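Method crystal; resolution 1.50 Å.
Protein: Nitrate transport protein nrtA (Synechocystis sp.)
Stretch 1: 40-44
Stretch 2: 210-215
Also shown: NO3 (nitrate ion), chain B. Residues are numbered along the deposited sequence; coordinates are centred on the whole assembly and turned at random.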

ATOM      1  N   ILE A  40      -4.325  -1.090   9.039  1.00 10.64           N
ATOM      2  CA  ILE A  40      -3.418  -2.159   9.413  1.00 10.75           C
ATOM      3  C   ILE A  40      -2.193  -1.402   9.979  1.00  9.80           C
ATOM      4  O   ILE A  40      -1.863  -0.277   9.507  1.00 11.06           O
ATOM      5  CB  ILE A  40      -3.066  -3.034   8.182  1.00 10.81           C
ATOM      6  CG1 ILE A  40      -4.280  -3.875   7.741  1.00 14.84           C
ATOM      7  CG2 ILE A  40      -1.919  -3.960   8.497  1.00 12.03           C
ATOM      8  CD1 ILE A  40      -5.547  -3.113   7.552  1.00 21.57           C
ATOM      9  N   ALA A  41      -1.545  -1.978  10.991  1.00 11.01           N
ATOM     10  CA  ALA A  41      -0.419  -1.312  11.678  1.00 10.25           C
ATOM     11  C   ALA A  41       0.790  -1.192  10.775  1.00 10.71           C
ATOM     12  O   ALA A  41       1.674  -2.066  10.772  1.00 11.94           O
ATOM     13  CB  ALA A  41      -0.051  -2.082  12.951  1.00 10.25           C
ATOM     14  N   LEU A  42       0.793  -0.096  10.025  1.00  9.80           N
ATOM     15  CA  LEU A  42       1.799   0.261   9.029  1.00  9.87           C
ATOM     16  C   LEU A  42       1.952   1.775   8.999  1.00  9.84           C
ATOM     17  O   LEU A  42       0.952   2.489   9.109  1.00 11.94           O
ATOM     18  CB  LEU A  42       1.325  -0.192   7.647  1.00 10.43           C
ATOM     19  CG  LEU A  42       1.169  -1.703   7.535  1.00 10.43           C
ATOM     20  CD1 LEU A  42       0.214  -2.026   6.398  1.00 11.34           C
ATOM     21  CD2 LEU A  42       2.518  -2.352   7.331  1.00  9.86           C
ATOM     22  N   THR A  43       3.174   2.256   8.785  1.00 10.36           N
ATOM     23  CA  THR A  43       3.416   3.688   8.757  1.00 11.33           C
ATOM     24  C   THR A  43       2.537   4.401   7.743  1.00 11.79           C
ATOM     25  O   THR A  43       2.126   5.542   7.990  1.00 12.41           O
ATOM     26  CB  THR A  43       4.872   3.971   8.470  1.00 11.65           C
ATOM     27  OG1 THR A  43       5.657   3.167   9.346  1.00 12.98           O
ATOM     28  CG2 THR A  43       5.192   5.456   8.760  1.00 10.49           C
ATOM     29  N   ASP A  44       2.212   3.760   6.619  1.00 11.07           N
ATOM     30  CA  ASP A  44       1.379   4.435   5.635  1.00 10.66           C
ATOM     31  C   ASP A  44      -0.108   4.579   6.014  1.00 10.58           C
ATOM     32  O   ASP A  44      -0.905   5.124   5.245  1.00 11.27           O
ATOM     33  CB  ASP A  44       1.554   3.844   4.224  1.00 10.31           C
ATOM     34  CG  ASP A  44       1.448   2.336   4.179  1.00 11.64           C
ATOM     35  OD1 ASP A  44       0.671   1.745   4.927  1.00 10.49           O
ATOM     36  OD2 ASP A  44       2.140   1.769   3.310  1.00 11.49           O
ATOM     37  N   VAL A 210       6.513  -6.421   2.728  1.00 10.22           N
ATOM     38  CA  VAL A 210       5.573  -5.823   3.695  1.00 11.05           C
ATOM     39  C   VAL A 210       5.946  -4.341   3.856  1.00  9.80           C
ATOM     40  O   VAL A 210       7.061  -3.950   3.565  1.00 10.30           O
ATOM     41  CB  VAL A 210       5.714  -6.566   5.066  1.00 10.91           C
ATOM     42  CG1 VAL A 210       7.130  -6.350   5.644  1.00 11.42           C
ATOM     43  CG2 VAL A 210       4.672  -6.106   6.080  1.00 11.70           C
ATOM     44  N   GLY A 211       5.003  -3.507   4.273  1.00  9.87           N
ATOM     45  CA  GLY A 211       5.340  -2.092   4.444  1.00  9.46           C
ATOM     46  C   GLY A 211       5.979  -1.751   5.784  1.00 10.23           C
ATOM     47  O   GLY A 211       6.017  -2.568   6.732  1.00 10.84           O
ATOM     48  N   GLU A 212       6.556  -0.537   5.842  1.00 10.33           N
ATOM     49  CA  GLU A 212       7.158  -0.075   7.094  1.00 10.57           C
ATOM     50  C   GLU A 212       6.075  -0.156   8.182  1.00  9.62           C
ATOM     51  O   GLU A 212       4.879   0.044   7.914  1.00 10.09           O
ATOM     52  CB  GLU A 212       7.638   1.364   6.951  1.00 10.13           C
ATOM     53  CG  GLU A 212       8.754   1.622   5.919  1.00  8.82           C
ATOM     54  CD  GLU A 212      10.092   0.909   6.194  1.00  9.48           C
ATOM     55  OE1 GLU A 212      10.271   0.278   7.273  1.00 11.68           O
ATOM     56  OE2 GLU A 212      10.982   1.030   5.322  1.00 11.00           O
ATOM     57  N   PRO A 213       6.476  -0.304   9.441  1.00  9.68           N
ATOM     58  CA  PRO A 213       7.847  -0.383   9.974  1.00  9.74           C
ATOM     59  C   PRO A 213       8.495  -1.767   9.969  1.00  9.69           C
ATOM     60  O   PRO A 213       9.615  -1.927  10.458  1.00 11.01           O
ATOM     61  CB  PRO A 213       7.643   0.114  11.405  1.00 10.57           C
ATOM     62  CG  PRO A 213       6.336  -0.620  11.796  1.00 10.17           C
ATOM     63  CD  PRO A 213       5.468  -0.385  10.529  1.00  9.43           C
ATOM     64  N   TRP A 214       7.842  -2.758   9.372  1.00 10.77           N
ATOM     65  CA  TRP A 214       8.371  -4.110   9.512  1.00  9.57           C
ATOM     66  C   TRP A 214       9.707  -4.430   8.864  1.00 10.89           C
ATOM     67  O   TRP A 214      10.448  -5.252   9.416  1.00 10.50           O
ATOM     68  CB  TRP A 214       7.219  -5.107   9.191  1.00 10.14           C
ATOM     69  CG  TRP A 214       5.932  -4.729   9.908  1.00  9.74           C
ATOM     70  CD1 TRP A 214       4.816  -4.163   9.330  1.00  9.61           C
ATOM     71  CD2 TRP A 214       5.658  -4.767  11.333  1.00 10.25           C
ATOM     72  NE1 TRP A 214       3.881  -3.860  10.282  1.00 10.68           N
ATOM     73  CE2 TRP A 214       4.370  -4.221  11.517  1.00 10.44           C
ATOM     74  CE3 TRP A 214       6.383  -5.202  12.458  1.00 10.63           C
ATOM     75  CZ2 TRP A 214       3.773  -4.106  12.787  1.00 11.51           C
ATOM     76  CZ3 TRP A 214       5.795  -5.084  13.732  1.00 10.30           C
ATOM     77  CH2 TRP A 214       4.504  -4.544  13.877  1.00 11.43           C
ATOM     78  N   PRO A 215      10.058  -3.777   7.729  1.00 10.57           N
ATOM     79  CA  PRO A 215      11.376  -4.071   7.132  1.00 10.58           C
ATOM     80  C   PRO A 215      12.468  -3.603   8.108  1.00 11.27           C
ATOM     81  O   PRO A 215      13.430  -4.296   8.338  1.00 11.10           O
ATOM     82  CB  PRO A 215      11.364  -3.230   5.854  1.00 10.74           C
ATOM     83  CG  PRO A 215       9.868  -3.274   5.448  1.00 10.78           C
ATOM     84  CD  PRO A 215       9.204  -3.016   6.795  1.00 12.03           C
TER
HETATM   85  N   NO3 B 700       1.713  -3.822   4.222  1.00 13.58           N
HETATM   86  O1  NO3 B 700       2.223  -2.588   3.934  1.00 11.55           O
HETATM   87  O2  NO3 B 700       2.302  -4.919   4.756  1.00 13.12           O
HETATM   88  O3  NO3 B 700       0.257  -4.040   3.850  1.00 12.31           O
HETATM   89  O   HOH W   1       3.877   1.328   5.665  1.00 11.94           O

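Stretch 2 enters the contact as the end of a strand, turns through Glu 212 and a cis-proline, and leaves as the start of a helix; stretch 1 lies against that turn, the two coming nearest at Thr 43 and Glu 212, whose CA atoms are 5.6 Å apart. The segments are separated by about 170 residues in the chain, and together they bury 264 Å² of surface.

Val 210 scarcely touches stretch 1, but its CG2 lies 3.0 Å from O2 of the nitrate ion. Gly 211 binds the ion through its backbone: its N donates a well-aligned hydrogen bond to nitrate O2 at 3.1 Å and a weak one, bent to 121°, to nitrate O1 at 2.9 Å. The lack of a side chain matters here, since a CB in ideal position would sit 2.3 Å from nitrate O1. Leu 42 of stretch 1 borders the same site, with its CD1 3.2 Å from the nitrate N, while its CD2 packs 3.6 Å from Gly 211 O. Nitrate is the ligand expected from the name of this transport protein, although the ion may have come from the crystallisation liquor.

Glu 212 makes the main backbone link. Its O accepts a hydrogen bond from Thr 43 N at 2.9 Å and 157°, and also receives a CA-H...O contact from Leu 42 CA at 3.3 Å. Water 1 adds a bridge, donating to Glu 212 O at 2.8 Å and accepting from Asp 44 N at 3.1 Å, so one carbonyl gathers three successive residues of stretch 1. The CA-to-CB bond of Glu 212 points sideways and only the end of the side chain leads away from stretch 1, so its CB still lies 3.6 Å from Thr 43 OG1.

The peptide bond before Pro 213 is cis, and this residue occupies the N-cap position of the helix. Its ring packs beside stretch 1, with CD 3.7 Å from Thr 43 OG1 and 4.0 Å from Leu 42 CA.

Trp 214 closes the turn locally, its N donating to Gly 211 O at 3.2 Å. Its side chain then reaches to stretch 1, where the indole NE1 donates a hydrogen bond to Ala 41 O at 2.9 Å and 144°. The acceptor lies near the ring plane, as an in-plane N-H requires. Leu 42 also meets the ring at its edge, CD2 standing 3.5 Å from Trp 214 CD1, and Ala 41 CB makes a looser apolar contact with Trp 214 CZ2 at 4.3 Å. Pro 215 carries the helix onward, beyond reach of stretch 1.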